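Local coordinates for protein putative oxidoreductase (Salmonella enterica subsp. enterica serovar Typhimurium, PDB 3NX4) that binds NADP and probably works as an NADPH-dependent acryloyl-CoA reductase of the medium-chain dehydrogenase/reductase family, at residues R180-Y186 with N313-G317; A44-T48 with A307-I311. The contacts are given in a common frame with arbitrary orientation. Numbering follows the deposited sequence.

Contact 1: R180-Y186 with N313-G317; sequences RESTHGY and NQVQG. With NAP (NADP nicotinamide-adenine-dinucleotide phosphate), chain C.
One phosphate oxygen of the bound NADP, O3X, accepts hydrogen bonds from both segments: from Arg180 NE at 2.7 Å and from Asn313 ND2 at 3.2 Å. O3X belongs to the 2'-phosphate, the group that sets NADP apart from NAD. The segment 180-186 leaves Arg180 in extended conformation (phi/psi -129/116), turns with helical angles through 181-183 and is regular helix at 184-186. Thr183 N and OG1 both bond to Arg180 O, at 3.2 and 2.9 Å. The partner, 313-317, has no regular structure. It starts at Asn313, whose positive phi closes a Schellman motif after helix 303-311, and then extends through Val315 and Gln316. The nearest CA atoms across the segments are those of Arg180 and Asn313, 9.1 Å apart, and of Thr183 and Gln316, 7.3 Å apart. In this Rossmann-type domain, Arg180 follows the end of the second parallel strand, 174-178, where the adenosine ribose binds. Its side chain (chi1 to chi3 m, t, m) reaches over so that Arg180 NH2 donates to Val315 O at 2.9 Å; Ser156 is a further partner of NH2. Asn313 OD1 lies over one guanidinium face. A water links Arg180 NH1 (2.9 Å) weakly to Gln314 O (3.5 Å). A second water joins Ser182 OG (2.9 Å) to Gln316 OE1 (2.7 Å). The Gln316 amide covers one face of the Tyr186 ring, with NE2 3.3 Å from Tyr186 CB. Tyr186 OH, bonded to Ser161, sits 3.1 Å from Gly317 CA; a CB there would clash with it, and the backbone angles (80/-147) by themselves call for glycine.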
loop_
_atom_site.group_PDB
_atom_site.type_symbol
_atom_site.label_atom_id
_atom_site.label_comp_id
_atom_site.label_asym_id
_atom_site.label_seq_id
_atom_site.Cartn_x
_atom_site.Cartn_y
_atom_site.Cartn_z
ATOM N N ARG A 180 10.590 -21.947 -12.168
ATOM C CA ARG A 180 11.432 -23.125 -12.397
ATOM C C ARG A 180 10.813 -24.401 -11.840
ATOM O O ARG A 180 10.649 -24.545 -10.632
ATOM C CB ARG A 180 12.823 -22.923 -11.777
ATOM C CG ARG A 180 13.639 -21.778 -12.374
ATOM C CD ARG A 180 15.018 -21.670 -11.702
ATOM N NE ARG A 180 14.911 -21.234 -10.308
ATOM C CZ ARG A 180 15.825 -21.472 -9.367
ATOM N NH1 ARG A 180 16.925 -22.162 -9.652
ATOM N NH2 ARG A 180 15.629 -21.035 -8.130
ATOM N N GLU A 181 10.495 -25.340 -12.724
ATOM C CA GLU A 181 9.941 -26.614 -12.303
ATOM C C GLU A 181 10.879 -27.383 -11.345
ATOM O O GLU A 181 10.436 -28.201 -10.541
ATOM C CB GLU A 181 9.665 -27.469 -13.537
ATOM C CG GLU A 181 8.856 -28.698 -13.246
ATOM C CD GLU A 181 7.395 -28.369 -13.087
ATOM O OE1 GLU A 181 6.996 -27.276 -13.539
ATOM O OE2 GLU A 181 6.653 -29.192 -12.512
ATOM N N SER A 182 12.172 -27.120 -11.431
ATOM C CA SER A 182 13.136 -27.879 -10.642
ATOM C C SER A 182 13.079 -27.563 -9.146
ATOM O O SER A 182 13.628 -28.307 -8.325
ATOM C CB SER A 182 14.551 -27.656 -11.171
ATOM O OG SER A 182 14.952 -26.307 -11.018
ATOM N N THR A 183 12.423 -26.459 -8.791
ATOM C CA THR A 183 12.364 -26.025 -7.396
ATOM C C THR A 183 11.145 -26.584 -6.664
ATOM O O THR A 183 10.988 -26.364 -5.464
ATOM C CB THR A 183 12.239 -24.484 -7.283
ATOM O OG1 THR A 183 10.964 -24.087 -7.804
ATOM C CG2 THR A 183 13.342 -23.785 -8.054
ATOM N N HIS A 184 10.263 -27.283 -7.372
ATOM C CA HIS A 184 8.974 -27.635 -6.765
ATOM C C HIS A 184 9.068 -28.532 -5.530
ATOM O O HIS A 184 8.357 -28.308 -4.548
ATOM C CB HIS A 184 7.997 -28.208 -7.802
ATOM C CG HIS A 184 7.505 -27.184 -8.777
ATOM N ND1 HIS A 184 6.341 -27.335 -9.501
ATOM C CD2 HIS A 184 8.020 -25.984 -9.138
ATOM C CE1 HIS A 184 6.162 -26.276 -10.270
ATOM N NE2 HIS A 184 7.169 -25.443 -10.072
ATOM N N GLY A 185 9.928 -29.546 -5.579
ATOM C CA GLY A 185 10.103 -30.427 -4.438
ATOM C C GLY A 185 10.662 -29.671 -3.239
ATOM O O GLY A 185 10.261 -29.885 -2.095
ATOM N N TYR A 186 11.602 -28.776 -3.507
ATOM C CA TYR A 186 12.214 -27.981 -2.463
ATOM C C TYR A 186 11.145 -27.089 -1.812
ATOM O O TYR A 186 11.076 -26.985 -0.588
ATOM C CB TYR A 186 13.361 -27.161 -3.060
ATOM C CG TYR A 186 13.863 -26.025 -2.195
ATOM C CD1 TYR A 186 14.686 -26.268 -1.096
ATOM C CD2 TYR A 186 13.545 -24.706 -2.495
ATOM C CE1 TYR A 186 15.159 -25.221 -0.308
ATOM C CE2 TYR A 186 14.006 -23.653 -1.705
ATOM C CZ TYR A 186 14.811 -23.918 -0.622
ATOM O OH TYR A 186 15.275 -22.870 0.145
ATOM N N ASN A 313 19.742 -16.831 -11.823
ATOM C CA ASN A 313 18.653 -17.625 -11.285
ATOM C C ASN A 313 18.966 -19.113 -11.367
ATOM O O ASN A 313 18.139 -19.907 -11.821
ATOM C CB ASN A 313 17.347 -17.305 -12.021
ATOM C CG ASN A 313 16.134 -17.885 -11.327
ATOM O OD1 ASN A 313 16.158 -18.139 -10.126
ATOM N ND2 ASN A 313 15.075 -18.113 -12.083
ATOM N N GLN A 314 20.169 -19.481 -10.927
ATOM C CA GLN A 314 20.593 -20.875 -10.917
ATOM C C GLN A 314 20.853 -21.422 -9.511
ATOM O O GLN A 314 21.492 -22.461 -9.355
ATOM C CB GLN A 314 21.840 -21.065 -11.789
ATOM C CG GLN A 314 21.641 -20.668 -13.244
ATOM C CD GLN A 314 22.900 -20.833 -14.072
ATOM O OE1 GLN A 314 23.933 -21.277 -13.567
ATOM N NE2 GLN A 314 22.822 -20.479 -15.351
ATOM N N VAL A 315 20.362 -20.731 -8.490
ATOM C CA VAL A 315 20.471 -21.246 -7.132
ATOM C C VAL A 315 19.110 -21.253 -6.462
ATOM O O VAL A 315 18.198 -20.558 -6.898
ATOM C CB VAL A 315 21.453 -20.410 -6.277
ATOM C CG1 VAL A 315 22.868 -20.542 -6.821
ATOM C CG2 VAL A 315 21.022 -18.966 -6.243
ATOM N N GLN A 316 18.963 -22.051 -5.411
ATOM C CA GLN A 316 17.764 -21.962 -4.585
ATOM C C GLN A 316 18.141 -21.837 -3.108
ATOM O O GLN A 316 19.202 -22.287 -2.691
ATOM C CB GLN A 316 16.834 -23.152 -4.837
ATOM C CG GLN A 316 17.443 -24.516 -4.589
ATOM C CD GLN A 316 16.487 -25.629 -4.967
ATOM O OE1 GLN A 316 15.760 -25.522 -5.949
ATOM N NE2 GLN A 316 16.462 -26.691 -4.171
ATOM N N GLY A 317 17.286 -21.201 -2.317
ATOM C CA GLY A 317 17.572 -21.054 -0.903
ATOM C C GLY A 317 18.553 -19.938 -0.598
ATOM O O GLY A 317 18.590 -18.919 -1.285
HETATM P PA NAP C . 16.870 -14.419 -4.903
HETATM O O1A NAP C . 17.340 -15.426 -3.937
HETATM O O2A NAP C . 17.622 -14.274 -6.159
HETATM O O5B NAP C . 15.314 -14.628 -5.199
HETATM C C5B NAP C . 14.742 -13.988 -6.305
HETATM C C4B NAP C . 13.773 -15.002 -6.898
HETATM O O4B NAP C . 13.001 -14.366 -7.879
HETATM C C3B NAP C . 14.492 -16.163 -7.589
HETATM O O3B NAP C . 14.672 -17.244 -6.695
HETATM C C2B NAP C . 13.530 -16.540 -8.699
HETATM O O2B NAP C . 12.611 -17.459 -8.158
HETATM C C1B NAP C . 12.778 -15.248 -8.971
HETATM N N9A NAP C . 13.264 -14.574 -10.183
HETATM C C8A NAP C . 14.568 -14.344 -10.547
HETATM N N7A NAP C . 14.561 -13.667 -11.722
HETATM C C5A NAP C . 13.283 -13.453 -12.096
HETATM C C6A NAP C . 12.714 -12.826 -13.197
HETATM N N6A NAP C . 13.469 -12.284 -14.143
HETATM N N1A NAP C . 11.346 -12.765 -13.300
HETATM C C2A NAP C . 10.548 -13.327 -12.326
HETATM N N3A NAP C . 11.115 -13.957 -11.238
HETATM C C4A NAP C . 12.459 -14.018 -11.132
HETATM O O3 NAP C . 16.875 -12.964 -4.200
HETATM P PN NAP C . 16.619 -12.569 -2.668
HETATM O O1N NAP C . 17.907 -12.362 -1.967
HETATM O O2N NAP C . 15.650 -13.551 -2.131
HETATM O O5D NAP C . 15.900 -11.147 -2.907
HETATM C C5D NAP C . 14.667 -11.122 -3.587
HETATM C C4D NAP C . 14.358 -9.700 -4.028
HETATM O O4D NAP C . 14.167 -8.915 -2.876
HETATM C C3D NAP C . 15.520 -9.078 -4.784
HETATM O O3D NAP C . 15.011 -8.240 -5.799
HETATM C C2D NAP C . 16.230 -8.242 -3.745
HETATM O O2D NAP C . 16.859 -7.124 -4.322
HETATM C C1D NAP C . 15.057 -7.819 -2.883
HETATM N N1N NAP C . 15.415 -7.486 -1.499
HETATM C C2N NAP C . 15.168 -6.215 -1.065
HETATM C C3N NAP C . 15.458 -5.831 0.241
HETATM C C7N NAP C . 14.706 -4.648 0.787
HETATM O O7N NAP C . 15.314 -3.800 1.727
HETATM N N7N NAP C . 13.469 -4.433 0.354
HETATM C C4N NAP C . 16.009 -6.770 1.113
HETATM C C5N NAP C . 16.253 -8.073 0.658
HETATM C C6N NAP C . 15.940 -8.421 -0.654
HETATM P P2B NAP C . 12.005 -18.657 -9.067
HETATM O O1X NAP C . 11.359 -19.636 -8.125
HETATM O O2X NAP C . 10.970 -18.099 -10.015
HETATM O O3X NAP C . 13.142 -19.291 -9.821
HETATM O O HOH W 1 18.616 -24.158 -8.377
HETATM O O HOH W 2 16.370 -26.104 -8.486
#

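Contact 2: A44-T48 with A307-I311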
loop_
_atom_site.group_PDB
_atom_site.type_symbol
_atom_site.label_atom_id
_atom_site.label_comp_id
_atom_site.label_asym_id
_atom_site.label_seq_id
_atom_site.Cartn_x
_atom_site.Cartn_y
_atom_site.Cartn_z
ATOM N N ALA A 44 24.926 -9.894 -4.938
ATOM C CA ALA A 44 25.214 -10.465 -6.253
ATOM C C ALA A 44 25.259 -9.372 -7.324
ATOM O O ALA A 44 26.121 -9.389 -8.200
ATOM C CB ALA A 44 24.196 -11.562 -6.616
ATOM N N LEU A 45 24.333 -8.420 -7.248
ATOM C CA LEU A 45 24.363 -7.248 -8.124
ATOM C C LEU A 45 25.670 -6.468 -7.969
ATOM O O LEU A 45 26.308 -6.103 -8.956
ATOM C CB LEU A 45 23.187 -6.323 -7.826
ATOM C CG LEU A 45 21.809 -6.782 -8.292
ATOM C CD1 LEU A 45 20.733 -5.856 -7.755
ATOM C CD2 LEU A 45 21.773 -6.851 -9.814
ATOM N N ALA A 46 26.053 -6.197 -6.723
ATOM C CA ALA A 46 27.303 -5.496 -6.450
ATOM C C ALA A 46 28.489 -6.234 -7.067
ATOM O O ALA A 46 29.295 -5.650 -7.795
ATOM C CB ALA A 46 27.506 -5.338 -4.945
ATOM N N ILE A 47 28.585 -7.524 -6.773
ATOM C CA ILE A 47 29.759 -8.306 -7.141
ATOM C C ILE A 47 29.879 -8.505 -8.656
ATOM O O ILE A 47 30.985 -8.599 -9.183
ATOM C CB ILE A 47 29.776 -9.666 -6.406
ATOM C CG1 ILE A 47 29.902 -9.440 -4.894
ATOM C CG2 ILE A 47 30.904 -10.544 -6.908
ATOM C CD1 ILE A 47 29.680 -10.688 -4.059
ATOM N N THR A 48 28.745 -8.557 -9.350
ATOM C CA THR A 48 28.751 -8.700 -10.803
ATOM C C THR A 48 28.762 -7.352 -11.515
ATOM O O THR A 48 28.856 -7.291 -12.734
ATOM C CB THR A 48 27.552 -9.525 -11.311
ATOM O OG1 THR A 48 26.330 -8.906 -10.895
ATOM C CG2 THR A 48 27.607 -10.950 -10.770
ATOM N N ALA A 307 27.735 -15.415 -6.974
ATOM C CA ALA A 307 27.045 -14.186 -7.367
ATOM C C ALA A 307 26.521 -14.305 -8.800
ATOM O O ALA A 307 25.411 -13.867 -9.101
ATOM C CB ALA A 307 27.958 -12.980 -7.227
ATOM N N ASP A 308 27.318 -14.911 -9.679
ATOM C CA ASP A 308 26.876 -15.145 -11.050
ATOM C C ASP A 308 25.658 -16.053 -11.074
ATOM O O ASP A 308 24.662 -15.749 -11.729
ATOM C CB ASP A 308 27.995 -15.747 -11.892
ATOM C CG ASP A 308 29.009 -14.714 -12.325
ATOM O OD1 ASP A 308 28.649 -13.519 -12.377
ATOM O OD2 ASP A 308 30.164 -15.095 -12.618
ATOM N N ALA A 309 25.739 -17.168 -10.359
ATOM C CA ALA A 309 24.621 -18.104 -10.295
ATOM C C ALA A 309 23.347 -17.412 -9.803
ATOM O O ALA A 309 22.267 -17.608 -10.353
ATOM C CB ALA A 309 24.975 -19.285 -9.410
ATOM N N ILE A 310 23.467 -16.591 -8.765
ATOM C CA ILE A 310 22.308 -15.879 -8.242
ATOM C C ILE A 310 21.666 -15.009 -9.310
ATOM O O ILE A 310 20.450 -15.038 -9.502
ATOM C CB ILE A 310 22.698 -14.998 -7.032
ATOM C CG1 ILE A 310 23.091 -15.879 -5.847
ATOM C CG2 ILE A 310 21.568 -14.047 -6.658
ATOM C CD1 ILE A 310 23.796 -15.124 -4.749
ATOM N N ILE A 311 22.482 -14.222 -10.002
ATOM C CA ILE A 311 21.961 -13.315 -11.017
ATOM C C ILE A 311 21.334 -14.097 -12.177
ATOM O O ILE A 311 20.386 -13.638 -12.811
ATOM C CB ILE A 311 23.055 -12.358 -11.540
ATOM C CG1 ILE A 311 23.564 -11.464 -10.406
ATOM C CG2 ILE A 311 22.515 -11.491 -12.668
ATOM C CD1 ILE A 311 22.476 -10.634 -9.753
#
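Ala44, Ile311 and Ala307 give up the most surface in this crossing of helices 41-48 and 303-311. Ala44 CA and Ala307 CA, 4.3 Å apart, are the nearest CA pair of the two segments. Two alanines make this possible, since Ala44 CB and Ala307 CB are 4.1 Å apart with nothing larger between them. Ala44 CB also touches Ala307 O at 3.6 Å, Ile310 CG2 at 3.6 Å and Ile311 CD1 at 3.7 Å. The axes of the two short segments approach to 8.7 Å and cross at -119°. The alanines meet where the backbones come close, and Ile311 and Thr48 extend the contact along the first helix. Helix 41-48 follows strand 30-39 in the GroES-like part of this medium-chain dehydrogenase/reductase fold, and helix 303-311 comes shortly before strand 318-322, which pairs with 30-39. Ile311 CD1 is 3.8 Å from Leu45 CD2, and Ile311 CG1 is 3.8 Å from Thr48 OG1. Ala307 CB meets Ile47 CG2 at 3.8 Å. At the more open edge, Thr48 CG2 comes within 3.2 Å of Asp308 OD1. The Thr48 hydroxyl turns back into its own helix and donates to Ala44 O at 2.7 Å, which leaves the methyl to face Ala307 and Asp308. Ile310 packs on Leu39 and on the NADP-binding Tyr41, and itself touches the bound cofactor, so the buried side of the crossing borders the NADP pocket.

From the N terminus, the segments come in the order 44-48, 180-186, 307-311 and 313-317. Contact 2 closes a loop of 258 residues, and contact 1 one of 126 that begins within it and ends beyond it, so the two cross. Contact 2 joins helix 41-48 to helix 303-311, with Ile47 and Ile310 both touching Leu39 of strand 30-39; contact 1 ties the parallel nucleotide-binding sheet to the chain leading into strand 318-322. Their centres are 17 Å apart, yet they meet directly. Gln314 N probably donates a hydrogen bond to Ala309 O at 2.9 Å, and Val315 CG2 packs on Ile310 CG1 at 3.7 Å. One short piece of chain, 307-317, thus serves both contacts.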